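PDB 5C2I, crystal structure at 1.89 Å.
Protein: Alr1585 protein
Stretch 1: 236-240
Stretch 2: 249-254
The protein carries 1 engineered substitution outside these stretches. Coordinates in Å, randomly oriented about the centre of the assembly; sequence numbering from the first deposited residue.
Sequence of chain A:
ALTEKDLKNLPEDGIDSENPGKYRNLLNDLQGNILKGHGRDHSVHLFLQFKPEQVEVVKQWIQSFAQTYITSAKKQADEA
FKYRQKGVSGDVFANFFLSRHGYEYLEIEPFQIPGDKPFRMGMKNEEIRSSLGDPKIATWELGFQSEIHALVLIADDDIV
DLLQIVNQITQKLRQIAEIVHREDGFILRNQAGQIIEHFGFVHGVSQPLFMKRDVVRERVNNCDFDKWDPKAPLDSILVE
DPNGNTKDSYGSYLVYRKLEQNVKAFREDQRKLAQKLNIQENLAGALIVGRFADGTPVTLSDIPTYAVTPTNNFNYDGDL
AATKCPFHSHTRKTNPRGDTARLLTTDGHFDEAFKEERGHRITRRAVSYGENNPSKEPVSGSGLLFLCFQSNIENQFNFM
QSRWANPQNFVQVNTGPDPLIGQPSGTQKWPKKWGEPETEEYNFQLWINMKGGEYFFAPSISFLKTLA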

# COMPACT_ATOMS: atom_id res chain seq x y z
N SER A 236 8.59 -16.61 38.38
CA SER A 236 7.21 -16.34 38.06
C SER A 236 6.80 -16.91 36.68
O SER A 236 5.63 -16.88 36.32
N ILE A 237 7.76 -17.47 35.96
CA ILE A 237 7.46 -18.05 34.66
C ILE A 237 8.16 -19.41 34.40
O ILE A 237 7.59 -20.25 33.70
N LEU A 238 9.37 -19.60 34.93
CA LEU A 238 10.10 -20.85 34.73
C LEU A 238 9.96 -21.84 35.87
O LEU A 238 9.88 -21.45 37.00
N VAL A 239 10.01 -23.12 35.54
CA VAL A 239 10.21 -24.18 36.52
C VAL A 239 11.24 -25.15 35.98
O VAL A 239 11.37 -25.37 34.76
N GLU A 240 11.93 -25.76 36.91
CA GLU A 240 12.87 -26.81 36.54
C GLU A 240 12.14 -27.91 35.79
O GLU A 240 11.09 -28.37 36.22
N SER A 249 18.14 -26.84 33.15
CA SER A 249 17.04 -27.19 32.22
C SER A 249 15.69 -26.76 32.74
O SER A 249 15.20 -27.30 33.76
N TYR A 250 15.07 -25.80 32.05
CA TYR A 250 13.83 -25.20 32.51
C TYR A 250 12.76 -25.25 31.46
O TYR A 250 13.06 -25.37 30.25
N GLY A 251 11.52 -25.14 31.95
CA GLY A 251 10.34 -25.06 31.12
C GLY A 251 9.34 -24.09 31.74
O GLY A 251 9.67 -23.34 32.68
N SER A 252 8.13 -24.07 31.19
CA SER A 252 7.06 -23.21 31.65
C SER A 252 5.74 -23.84 31.32
O SER A 252 5.64 -24.67 30.43
N TYR A 253 4.71 -23.47 32.08
CA TYR A 253 3.36 -23.97 31.87
C TYR A 253 2.57 -23.04 30.96
O TYR A 253 2.54 -21.84 31.18
N LEU A 254 1.94 -23.64 29.96
CA LEU A 254 1.15 -22.96 28.98
C LEU A 254 -0.34 -23.17 29.23
O LEU A 254 -0.80 -24.31 29.38

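The two stretches meet as a short antiparallel pairing centred on V239 and G251. V239 N donates to G251 O at 2.9 Å, and G251 N donates to V239 O at 2.8 Å. The N-H...O angles are 164° and 168°, so both bonds are nearly straight. Together they satisfy the backbone donor and acceptor of each residue. The two carbonyl oxygens, V239 O and G251 O, lie 3.4 Å apart; both are acceptors, so no bond joins them. Each also receives a CA-H...O contact: L238 CA lies 3.3 Å from G251 O, and Y250 CA lies 3.3 Å from V239 O.

A third hydrogen bond comes from a side chain. S252 has chi1 in the t well, and its CB points sideways to the other stretch. S252 OG donates to I237 O at 2.6 Å, a short bond that satisfies a carbonyl outside the V239-G251 pair. The I237 side chain is t at chi1 and t at chi2. Its CG1 passes 3.7 Å from S252 OG, so the hydroxyl touches both the backbone and the side chain of I237.

Y250 loses the most area to the other stretch. Its chi1 is m and chi2 is 80°. Its CB points sideways, and the ring lies along L238 and E240. L238, m at chi1 and t at chi2, brings its CB to 3.9 Å from Y250 CD2, an apolar contact. E240 N is 3.5 Å from Y250 CD2, and E240 CG is 3.7 Å from Y250 CE2. L238 CB and E240 N approach the ring obliquely.

E240 and Y250 form a non-hydrogen-bonded pair with diverging side chains. The E240 CB points away from the other stretch, with chi1 m and chi2 t. A water nevertheless links the two side-chain ends. The water oxygen lies 2.5 Å from E240 OE2, to which it donates, and 2.6 Å from Y250 OH, to which it is also hydrogen-bonded. The carboxylate oxygen and the tyrosine hydroxyl are thus joined through solvent.

V239 and Y253 make a second apolar contact. V239 has chi1 m, and its CG2 lies 3.9 Å from Y253 CE2, again oblique to the ring. Y253 is m at chi1 with chi2 at -78°. Its CB points sideways, but the end of the side chain comes nearer. G251, opposite V239 in the pairing, has no side chain to add.

Y253 OH, S249 OG and S236 OG are hydrogen-bonded elsewhere in the structure. The side chains of S236 and L254 are out of reach of the opposite stretch.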

# COMPACT_ATOMS: atom_id res chain seq x y z
CB SER A 236 6.88 -14.85 38.12
OG SER A 236 7.48 -14.24 36.98
CB ILE A 237 7.77 -17.03 33.53
CG1 ILE A 237 7.18 -17.44 32.20
CG2 ILE A 237 9.28 -16.76 33.37
CD1 ILE A 237 7.24 -16.36 31.12
CB LEU A 238 11.59 -20.55 34.49
CG LEU A 238 11.90 -19.60 33.34
CD1 LEU A 238 13.39 -19.55 33.09
CD2 LEU A 238 11.17 -19.98 32.07
CB VAL A 239 8.98 -25.03 36.92
CG1 VAL A 239 8.03 -24.24 37.82
CG2 VAL A 239 8.33 -25.54 35.67
CB GLU A 240 13.51 -27.44 37.77
CG GLU A 240 14.68 -26.70 38.29
CD GLU A 240 15.33 -27.40 39.47
OE1 GLU A 240 15.19 -28.63 39.63
OE2 GLU A 240 15.95 -26.69 40.27
CB SER A 249 17.01 -28.71 32.03
OG SER A 249 18.17 -29.16 31.36
CB TYR A 250 14.05 -23.73 32.92
CG TYR A 250 14.79 -23.61 34.22
CD1 TYR A 250 16.16 -23.76 34.28
CD2 TYR A 250 14.09 -23.41 35.42
CE1 TYR A 250 16.85 -23.71 35.49
CE2 TYR A 250 14.78 -23.36 36.62
CZ TYR A 250 16.14 -23.51 36.66
OH TYR A 250 16.81 -23.47 37.86
CB SER A 252 7.17 -21.81 31.00
OG SER A 252 6.19 -20.91 31.56
CB TYR A 253 2.62 -24.14 33.19
CG TYR A 253 3.18 -25.24 34.06
CD1 TYR A 253 2.87 -26.59 33.77
CD2 TYR A 253 4.02 -24.97 35.13
CE1 TYR A 253 3.40 -27.61 34.53
CE2 TYR A 253 4.50 -25.99 35.95
CZ TYR A 253 4.18 -27.31 35.64
OH TYR A 253 4.69 -28.32 36.44
CB LEU A 254 1.49 -23.45 27.57
CG LEU A 254 0.62 -22.93 26.43
CD1 LEU A 254 0.76 -21.45 26.20
CD2 LEU A 254 0.90 -23.70 25.13
O HOH W 1 15.58 -24.18 40.07